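Local coordinates for protein alpha-galactosidase (Lactobacillus brevis, PDB 3MI6) that probably hydrolyses terminal, non-reducing alpha-D-galactose residues from alpha-D-galactosides, as a member of glycosyl hydrolase family 36, at residues D158-E172 with L285-S299. Sequence-based numbering, arbitrary orientation.
Sequences DVIVKSAKFTNPSSE and LAPQATFQTPEAILS
V159 sets CG1 against I297 CG2 on the face of the sheet that helix 305-319 covers through F315. I160 and L298 form an antiparallel hydrogen-bonded pair. V161 turns CG1, anti to its own N (chi1 176°), onto the carboxylate carbon CD of E295, 3.6 Å away, while CG2 meets I297 CD1. K162 pairs likewise with A296, its N donating to A296 O at 2.9 Å. The E295 carboxylate is salt-bridged to K114, and a water joins its OE2 to S163 OG, which also bonds N150. The register then slips by one residue: OG1 of T293 stands in for a backbone carbonyl, accepting A164 N at 3.0 Å, and T293 N returns a nearly straight bond (178°) to A164 O. Bent at chi2, Q292 gives NE2 to T293 O and, weakly, to S163 OG (3.1 Å). F166 brings CD1 to the edge of the F291 ring, near its plane (CD1 to CD2 4.2 Å), beside L176, while F291 O lies at the F166 ring edge. N168 links its loop to the end of strand 283-285: ND2 reaches E172 O and L285 O, each 3.0 Å away and near its amide plane, though ND2 stands above the L285 carbonyl plane; the backbone O takes Q288 N from the type II turn 286-289. With an alanine here, L285 O and E172 O would probably lose the amide linking them, holding 169-172 less firmly, though the backbone bonds remain. Two antiparallel ladders, interrupted at 293-295, thus lie central in the large beta-sheet of the family 36 N-terminal domain.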
ATOM      1  N   ASP D 158      30.031 -12.745  -9.207  1.00 36.63           N
ATOM      2  CA  ASP D 158      29.720 -11.592  -8.369  1.00 37.82           C
ATOM      3  C   ASP D 158      29.527 -11.935  -6.885  1.00 34.59           C
ATOM      4  O   ASP D 158      28.924 -11.177  -6.137  1.00 31.95           O
ATOM      5  CB  ASP D 158      28.524 -10.825  -8.951  1.00 36.21           C
ATOM      6  CG  ASP D 158      28.925  -9.924 -10.145  1.00 42.07           C
ATOM      7  OD1 ASP D 158      30.079  -9.423 -10.150  1.00 41.01           O
ATOM      8  OD2 ASP D 158      28.094  -9.703 -11.064  1.00 41.55           O
ATOM      9  N   VAL D 159      30.095 -13.067  -6.474  1.00 35.01           N
ATOM     10  CA  VAL D 159      30.048 -13.543  -5.093  1.00 33.13           C
ATOM     11  C   VAL D 159      31.290 -13.179  -4.281  1.00 34.62           C
ATOM     12  O   VAL D 159      32.411 -13.378  -4.729  1.00 36.95           O
ATOM     13  CB  VAL D 159      29.980 -15.076  -5.060  1.00 35.70           C
ATOM     14  CG1 VAL D 159      30.246 -15.594  -3.649  1.00 32.57           C
ATOM     15  CG2 VAL D 159      28.643 -15.571  -5.589  1.00 35.55           C
ATOM     16  N   ILE D 160      31.085 -12.665  -3.076  1.00 34.38           N
ATOM     17  CA  ILE D 160      32.144 -12.521  -2.089  1.00 30.96           C
ATOM     18  C   ILE D 160      31.779 -13.431  -0.941  1.00 33.41           C
ATOM     19  O   ILE D 160      30.654 -13.370  -0.467  1.00 33.85           O
ATOM     20  CB  ILE D 160      32.190 -11.090  -1.565  1.00 32.14           C
ATOM     21  CG1 ILE D 160      32.780 -10.158  -2.634  1.00 35.06           C
ATOM     22  CG2 ILE D 160      32.993 -11.015  -0.280  1.00 31.38           C
ATOM     23  CD1 ILE D 160      32.486  -8.696  -2.434  1.00 32.67           C
ATOM     24  N   VAL D 161      32.705 -14.294  -0.518  1.00 35.83           N
ATOM     25  CA  VAL D 161      32.482 -15.228   0.598  1.00 33.11           C
ATOM     26  C   VAL D 161      33.223 -14.777   1.841  1.00 34.39           C
ATOM     27  O   VAL D 161      34.403 -14.473   1.768  1.00 39.04           O
ATOM     28  CB  VAL D 161      33.006 -16.643   0.284  1.00 32.89           C
ATOM     29  CG1 VAL D 161      32.846 -17.549   1.500  1.00 30.44           C
ATOM     30  CG2 VAL D 161      32.299 -17.237  -0.897  1.00 31.92           C
ATOM     31  N   LYS D 162      32.555 -14.763   2.987  1.00 33.46           N
ATOM     32  CA  LYS D 162      33.174 -14.256   4.211  1.00 31.18           C
ATOM     33  C   LYS D 162      33.174 -15.271   5.332  1.00 31.58           C
ATOM     34  O   LYS D 162      32.286 -16.116   5.406  1.00 32.69           O
ATOM     35  CB  LYS D 162      32.471 -12.978   4.675  1.00 30.61           C
ATOM     36  CG  LYS D 162      32.667 -11.795   3.738  1.00 31.70           C
ATOM     37  CD  LYS D 162      31.780 -10.632   4.112  1.00 31.16           C
ATOM     38  CE  LYS D 162      32.040 -10.151   5.509  1.00 29.36           C
ATOM     39  NZ  LYS D 162      31.232  -8.943   5.745  1.00 30.04           N
ATOM     40  N   SER D 163      34.191 -15.198   6.191  1.00 32.44           N
ATOM     41  CA  SER D 163      34.183 -15.934   7.456  1.00 33.00           C
ATOM     42  C   SER D 163      35.044 -15.255   8.512  1.00 35.87           C
ATOM     43  O   SER D 163      35.617 -14.193   8.275  1.00 35.77           O
ATOM     44  CB  SER D 163      34.632 -17.384   7.277  1.00 34.18           C
ATOM     45  OG  SER D 163      36.039 -17.478   7.137  1.00 34.08           O
ATOM     46  N   ALA D 164      35.128 -15.882   9.681  1.00 34.43           N
ATOM     47  CA  ALA D 164      35.980 -15.395  10.752  1.00 35.11           C
ATOM     48  C   ALA D 164      36.617 -16.581  11.441  1.00 35.25           C
ATOM     49  O   ALA D 164      35.999 -17.637  11.563  1.00 36.57           O
ATOM     50  CB  ALA D 164      35.174 -14.562  11.743  1.00 34.43           C
ATOM     51  N   LYS D 165      37.868 -16.414  11.863  1.00 38.92           N
ATOM     52  CA  LYS D 165      38.597 -17.440  12.603  1.00 37.30           C
ATOM     53  C   LYS D 165      39.242 -16.791  13.793  1.00 39.59           C
ATOM     54  O   LYS D 165      40.002 -15.838  13.639  1.00 42.56           O
ATOM     55  CB  LYS D 165      39.687 -18.053  11.741  1.00 38.19           C
ATOM     56  CG  LYS D 165      40.456 -19.152  12.423  1.00 40.17           C
ATOM     57  CD  LYS D 165      41.629 -19.591  11.564  1.00 42.23           C
ATOM     58  CE  LYS D 165      41.855 -21.096  11.638  1.00 44.43           C
ATOM     59  NZ  LYS D 165      43.139 -21.491  10.988  1.00 46.95           N
ATOM     60  N   PHE D 166      38.938 -17.298  14.978  1.00 40.84           N
ATOM     61  CA  PHE D 166      39.461 -16.741  16.222  1.00 39.52           C
ATOM     62  C   PHE D 166      40.646 -17.569  16.703  1.00 41.55           C
ATOM     63  O   PHE D 166      40.596 -18.799  16.684  1.00 39.73           O
ATOM     64  CB  PHE D 166      38.376 -16.760  17.302  1.00 39.52           C
ATOM     65  CG  PHE D 166      37.251 -15.790  17.069  1.00 38.17           C
ATOM     66  CD1 PHE D 166      36.340 -15.990  16.057  1.00 37.96           C
ATOM     67  CD2 PHE D 166      37.085 -14.688  17.889  1.00 41.14           C
ATOM     68  CE1 PHE D 166      35.304 -15.087  15.849  1.00 36.60           C
ATOM     69  CE2 PHE D 166      36.046 -13.794  17.681  1.00 37.87           C
ATOM     70  CZ  PHE D 166      35.166 -13.994  16.660  1.00 34.50           C
ATOM     71  N   THR D 167      41.713 -16.897  17.130  1.00 43.74           N
ATOM     72  CA  THR D 167      42.870 -17.587  17.706  1.00 44.77           C
ATOM     73  C   THR D 167      43.150 -17.070  19.114  1.00 45.99           C
ATOM     74  O   THR D 167      43.089 -15.868  19.366  1.00 44.78           O
ATOM     75  CB  THR D 167      44.156 -17.423  16.852  1.00 48.79           C
ATOM     76  OG1 THR D 167      43.840 -17.487  15.449  1.00 48.06           O
ATOM     77  CG2 THR D 167      45.173 -18.515  17.209  1.00 46.43           C
ATOM     78  N   ASN D 168      43.432 -17.991  20.034  1.00 49.39           N
ATOM     79  CA  ASN D 168      43.845 -17.628  21.387  1.00 47.33           C
ATOM     80  C   ASN D 168      45.306 -17.992  21.612  1.00 48.39           C
ATOM     81  O   ASN D 168      45.620 -19.162  21.844  1.00 51.72           O
ATOM     82  CB  ASN D 168      42.963 -18.319  22.433  1.00 47.50           C
ATOM     83  CG  ASN D 168      43.212 -17.798  23.846  1.00 48.46           C
ATOM     84  OD1 ASN D 168      44.032 -16.908  24.052  1.00 44.21           O
ATOM     85  ND2 ASN D 168      42.499 -18.355  24.821  1.00 48.41           N
ATOM     86  N   PRO D 169      46.206 -16.996  21.521  1.00 48.97           N
ATOM     87  CA  PRO D 169      47.638 -17.168  21.777  1.00 49.29           C
ATOM     88  C   PRO D 169      48.009 -16.796  23.216  1.00 53.92           C
ATOM     89  O   PRO D 169      49.143 -17.037  23.633  1.00 58.47           O
ATOM     90  CB  PRO D 169      48.290 -16.166  20.810  1.00 50.34           C
ATOM     91  CG  PRO D 169      47.147 -15.395  20.158  1.00 48.29           C
ATOM     92  CD  PRO D 169      45.934 -15.652  20.995  1.00 48.87           C
ATOM     93  N   SER D 170      47.080 -16.210  23.968  1.00 52.82           N
ATOM     94  CA  SER D 170      47.355 -15.892  25.368  1.00 55.99           C
ATOM     95  C   SER D 170      47.262 -17.133  26.257  1.00 54.95           C
ATOM     96  O   SER D 170      46.933 -18.222  25.790  1.00 52.65           O
ATOM     97  CB  SER D 170      46.447 -14.767  25.886  1.00 56.77           C
ATOM     98  OG  SER D 170      45.210 -15.259  26.375  1.00 59.64           O
ATOM     99  N   SER D 171      47.553 -16.959  27.538  1.00 56.42           N
ATOM    100  CA  SER D 171      47.629 -18.096  28.443  1.00 61.66           C
ATOM    101  C   SER D 171      46.319 -18.340  29.185  1.00 61.29           C
ATOM    102  O   SER D 171      46.149 -19.371  29.838  1.00 59.08           O
ATOM    103  CB  SER D 171      48.743 -17.880  29.454  1.00 62.20           C
ATOM    104  OG  SER D 171      48.275 -17.044  30.494  1.00 68.17           O
ATOM    105  N   GLU D 172      45.397 -17.390  29.074  1.00 63.12           N
ATOM    106  CA  GLU D 172      44.148 -17.426  29.828  1.00 64.40           C
ATOM    107  C   GLU D 172      42.980 -17.915  28.976  1.00 59.57           C
ATOM    108  O   GLU D 172      43.008 -17.788  27.755  1.00 59.91           O
ATOM    109  CB  GLU D 172      43.836 -16.033  30.371  1.00 68.92           C
ATOM    110  CG  GLU D 172      45.062 -15.265  30.859  1.00 71.87           C
ATOM    111  CD  GLU D 172      44.825 -14.599  32.202  1.00 82.46           C
ATOM    112  OE1 GLU D 172      44.210 -15.253  33.078  1.00 82.46           O
ATOM    113  OE2 GLU D 172      45.249 -13.429  32.380  1.00 83.16           O
ATOM    114  N   LEU D 285      37.297 -21.294  24.328  1.00 41.66           N
ATOM    115  CA  LEU D 285      38.508 -21.196  23.535  1.00 44.92           C
ATOM    116  C   LEU D 285      39.716 -21.248  24.474  1.00 47.71           C
ATOM    117  O   LEU D 285      40.152 -20.221  25.019  1.00 47.87           O
ATOM    118  CB  LEU D 285      38.486 -19.882  22.748  1.00 42.95           C
ATOM    119  CG  LEU D 285      39.347 -19.671  21.507  1.00 41.67           C
ATOM    120  CD1 LEU D 285      39.024 -20.700  20.435  1.00 40.08           C
ATOM    121  CD2 LEU D 285      39.138 -18.253  20.999  1.00 36.72           C
ATOM    122  N   ALA D 286      40.235 -22.451  24.686  1.00 46.37           N
ATOM    123  CA  ALA D 286      41.402 -22.623  25.533  1.00 48.33           C
ATOM    124  C   ALA D 286      42.635 -21.960  24.901  1.00 53.21           C
ATOM    125  O   ALA D 286      42.633 -21.615  23.713  1.00 50.38           O
ATOM    126  CB  ALA D 286      41.654 -24.084  25.754  1.00 46.91           C
ATOM    127  N   PRO D 287      43.698 -21.772  25.695  1.00 52.99           N
ATOM    128  CA  PRO D 287      44.937 -21.296  25.079  1.00 54.86           C
ATOM    129  C   PRO D 287      45.402 -22.202  23.922  1.00 53.35           C
ATOM    130  O   PRO D 287      45.321 -23.436  24.019  1.00 46.47           O
ATOM    131  CB  PRO D 287      45.930 -21.337  26.242  1.00 52.41           C
ATOM    132  CG  PRO D 287      45.087 -21.192  27.453  1.00 50.48           C
ATOM    133  CD  PRO D 287      43.831 -21.937  27.151  1.00 50.57           C
ATOM    134  N   GLN D 288      45.870 -21.562  22.845  1.00 51.60           N
ATOM    135  CA  GLN D 288      46.385 -22.232  21.643  1.00 53.93           C
ATOM    136  C   GLN D 288      45.258 -22.800  20.789  1.00 53.76           C
ATOM    137  O   GLN D 288      45.505 -23.513  19.813  1.00 53.36           O
ATOM    138  CB  GLN D 288      47.402 -23.345  21.983  1.00 57.69           C
ATOM    139  CG  GLN D 288      48.588 -22.918  22.849  1.00 55.64           C
ATOM    140  CD  GLN D 288      49.224 -21.611  22.389  1.00 60.93           C
ATOM    141  OE1 GLN D 288      49.635 -20.789  23.217  1.00 62.88           O
ATOM    142  NE2 GLN D 288      49.294 -21.404  21.072  1.00 55.31           N
ATOM    143  N   ALA D 289      44.022 -22.481  21.170  1.00 52.79           N
ATOM    144  CA  ALA D 289      42.838 -23.003  20.499  1.00 46.17           C
ATOM    145  C   ALA D 289      42.327 -22.031  19.442  1.00 47.48           C
ATOM    146  O   ALA D 289      42.654 -20.840  19.451  1.00 46.38           O
ATOM    147  CB  ALA D 289      41.746 -23.306  21.511  1.00 42.90           C
ATOM    148  N   THR D 290      41.507 -22.554  18.541  1.00 45.96           N
ATOM    149  CA  THR D 290      40.991 -21.781  17.431  1.00 42.36           C
ATOM    150  C   THR D 290      39.523 -22.057  17.209  1.00 41.88           C
ATOM    151  O   THR D 290      39.021 -23.137  17.533  1.00 45.49           O
ATOM    152  CB  THR D 290      41.707 -22.157  16.143  1.00 44.43           C
ATOM    153  OG1 THR D 290      41.740 -23.583  16.030  1.00 47.55           O
ATOM    154  CG2 THR D 290      43.123 -21.629  16.155  1.00 47.27           C
ATOM    155  N   PHE D 291      38.831 -21.077  16.646  1.00 38.87           N
ATOM    156  CA  PHE D 291      37.436 -21.259  16.270  1.00 39.14           C
ATOM    157  C   PHE D 291      37.142 -20.680  14.888  1.00 38.16           C
ATOM    158  O   PHE D 291      37.345 -19.485  14.656  1.00 39.97           O
ATOM    159  CB  PHE D 291      36.489 -20.663  17.321  1.00 37.38           C
ATOM    160  CG  PHE D 291      35.046 -20.782  16.949  1.00 36.61           C
ATOM    161  CD1 PHE D 291      34.373 -21.973  17.134  1.00 36.24           C
ATOM    162  CD2 PHE D 291      34.373 -19.717  16.380  1.00 36.02           C
ATOM    163  CE1 PHE D 291      33.058 -22.103  16.768  1.00 36.73           C
ATOM    164  CE2 PHE D 291      33.055 -19.838  16.014  1.00 35.45           C
ATOM    165  CZ  PHE D 291      32.395 -21.034  16.213  1.00 35.87           C
ATOM    166  N   GLN D 292      36.676 -21.536  13.978  1.00 37.21           N
ATOM    167  CA  GLN D 292      36.306 -21.134  12.604  1.00 38.49           C
ATOM    168  C   GLN D 292      34.772 -20.962  12.446  1.00 36.42           C
ATOM    169  O   GLN D 292      34.015 -21.894  12.745  1.00 34.00           O
ATOM    170  CB  GLN D 292      36.826 -22.193  11.611  1.00 33.74           C
ATOM    171  CG  GLN D 292      36.452 -21.990  10.148  1.00 34.48           C
ATOM    172  CD  GLN D 292      37.027 -20.703   9.566  1.00 36.63           C
ATOM    173  OE1 GLN D 292      38.245 -20.551   9.422  1.00 37.80           O
ATOM    174  NE2 GLN D 292      36.144 -19.770   9.220  1.00 34.95           N
ATOM    175  N   THR D 293      34.305 -19.796  11.991  1.00 32.00           N
ATOM    176  CA  THR D 293      32.869 -19.672  11.682  1.00 32.82           C
ATOM    177  C   THR D 293      32.529 -20.354  10.360  1.00 33.57           C
ATOM    178  O   THR D 293      33.399 -20.517   9.500  1.00 33.11           O
ATOM    179  CB  THR D 293      32.368 -18.223  11.593  1.00 30.68           C
ATOM    180  OG1 THR D 293      32.797 -17.648  10.358  1.00 32.54           O
ATOM    181  CG2 THR D 293      32.863 -17.390  12.748  1.00 31.48           C
ATOM    182  N   PRO D 294      31.255 -20.768  10.192  1.00 36.00           N
ATOM    183  CA  PRO D 294      30.815 -21.286   8.892  1.00 30.63           C
ATOM    184  C   PRO D 294      30.868 -20.121   7.928  1.00 31.75           C
ATOM    185  O   PRO D 294      30.865 -18.976   8.391  1.00 32.11           O
ATOM    186  CB  PRO D 294      29.361 -21.683   9.138  1.00 30.51           C
ATOM    187  CG  PRO D 294      29.183 -21.710  10.601  1.00 33.36           C
ATOM    188  CD  PRO D 294      30.159 -20.742  11.176  1.00 33.62           C
ATOM    189  N   GLU D 295      30.912 -20.385   6.627  1.00 30.51           N
ATOM    190  CA  GLU D 295      31.022 -19.307   5.649  1.00 30.33           C
ATOM    191  C   GLU D 295      29.699 -18.602   5.328  1.00 31.70           C
ATOM    192  O   GLU D 295      28.637 -19.239   5.226  1.00 32.34           O
ATOM    193  CB  GLU D 295      31.675 -19.828   4.371  1.00 31.32           C
ATOM    194  CG  GLU D 295      33.167 -19.984   4.511  1.00 32.73           C
ATOM    195  CD  GLU D 295      33.820 -20.528   3.270  1.00 36.95           C
ATOM    196  OE1 GLU D 295      33.130 -21.185   2.457  1.00 39.44           O
ATOM    197  OE2 GLU D 295      35.035 -20.297   3.108  1.00 41.11           O
ATOM    198  N   ALA D 296      29.773 -17.283   5.165  1.00 32.60           N
ATOM    199  CA  ALA D 296      28.643 -16.498   4.670  1.00 29.51           C
ATOM    200  C   ALA D 296      28.830 -16.234   3.184  1.00 28.96           C
ATOM    201  O   ALA D 296      29.902 -15.820   2.774  1.00 31.51           O
ATOM    202  CB  ALA D 296      28.544 -15.185   5.434  1.00 27.32           C
ATOM    203  N   ILE D 297      27.800 -16.486   2.378  1.00 30.99           N
ATOM    204  CA  ILE D 297      27.782 -16.070   0.957  1.00 31.10           C
ATOM    205  C   ILE D 297      27.114 -14.703   0.784  1.00 28.86           C
ATOM    206  O   ILE D 297      25.987 -14.512   1.214  1.00 30.12           O
ATOM    207  CB  ILE D 297      27.005 -17.057   0.044  1.00 29.73           C
ATOM    208  CG1 ILE D 297      27.382 -18.519   0.314  1.00 29.54           C
ATOM    209  CG2 ILE D 297      27.225 -16.708  -1.407  1.00 29.68           C
ATOM    210  CD1 ILE D 297      28.847 -18.826   0.146  1.00 30.61           C
ATOM    211  N   LEU D 298      27.814 -13.762   0.160  1.00 29.52           N
ATOM    212  CA  LEU D 298      27.274 -12.433  -0.129  1.00 28.77           C
ATOM    213  C   LEU D 298      27.255 -12.146  -1.635  1.00 32.76           C
ATOM    214  O   LEU D 298      28.083 -12.659  -2.397  1.00 33.21           O
ATOM    215  CB  LEU D 298      28.084 -11.353   0.570  1.00 30.31           C
ATOM    216  CG  LEU D 298      27.509 -10.775   1.859  1.00 33.60           C
ATOM    217  CD1 LEU D 298      27.425 -11.873   2.914  1.00 36.04           C
ATOM    218  CD2 LEU D 298      28.363  -9.632   2.377  1.00 31.53           C
ATOM    219  N   SER D 299      26.306 -11.319  -2.064  1.00 32.70           N
ATOM    220  CA  SER D 299      26.119 -11.055  -3.486  1.00 31.44           C
ATOM    221  C   SER D 299      25.230  -9.842  -3.743  1.00 30.47           C
ATOM    222  O   SER D 299      24.340  -9.512  -2.947  1.00 30.25           O
ATOM    223  CB  SER D 299      25.538 -12.288  -4.178  1.00 29.66           C
ATOM    224  OG  SER D 299      25.825 -12.254  -5.555  1.00 29.08           O
TER
HETATM  225  O   HOH W   1      36.651 -18.683   4.755  1.00 33.13           O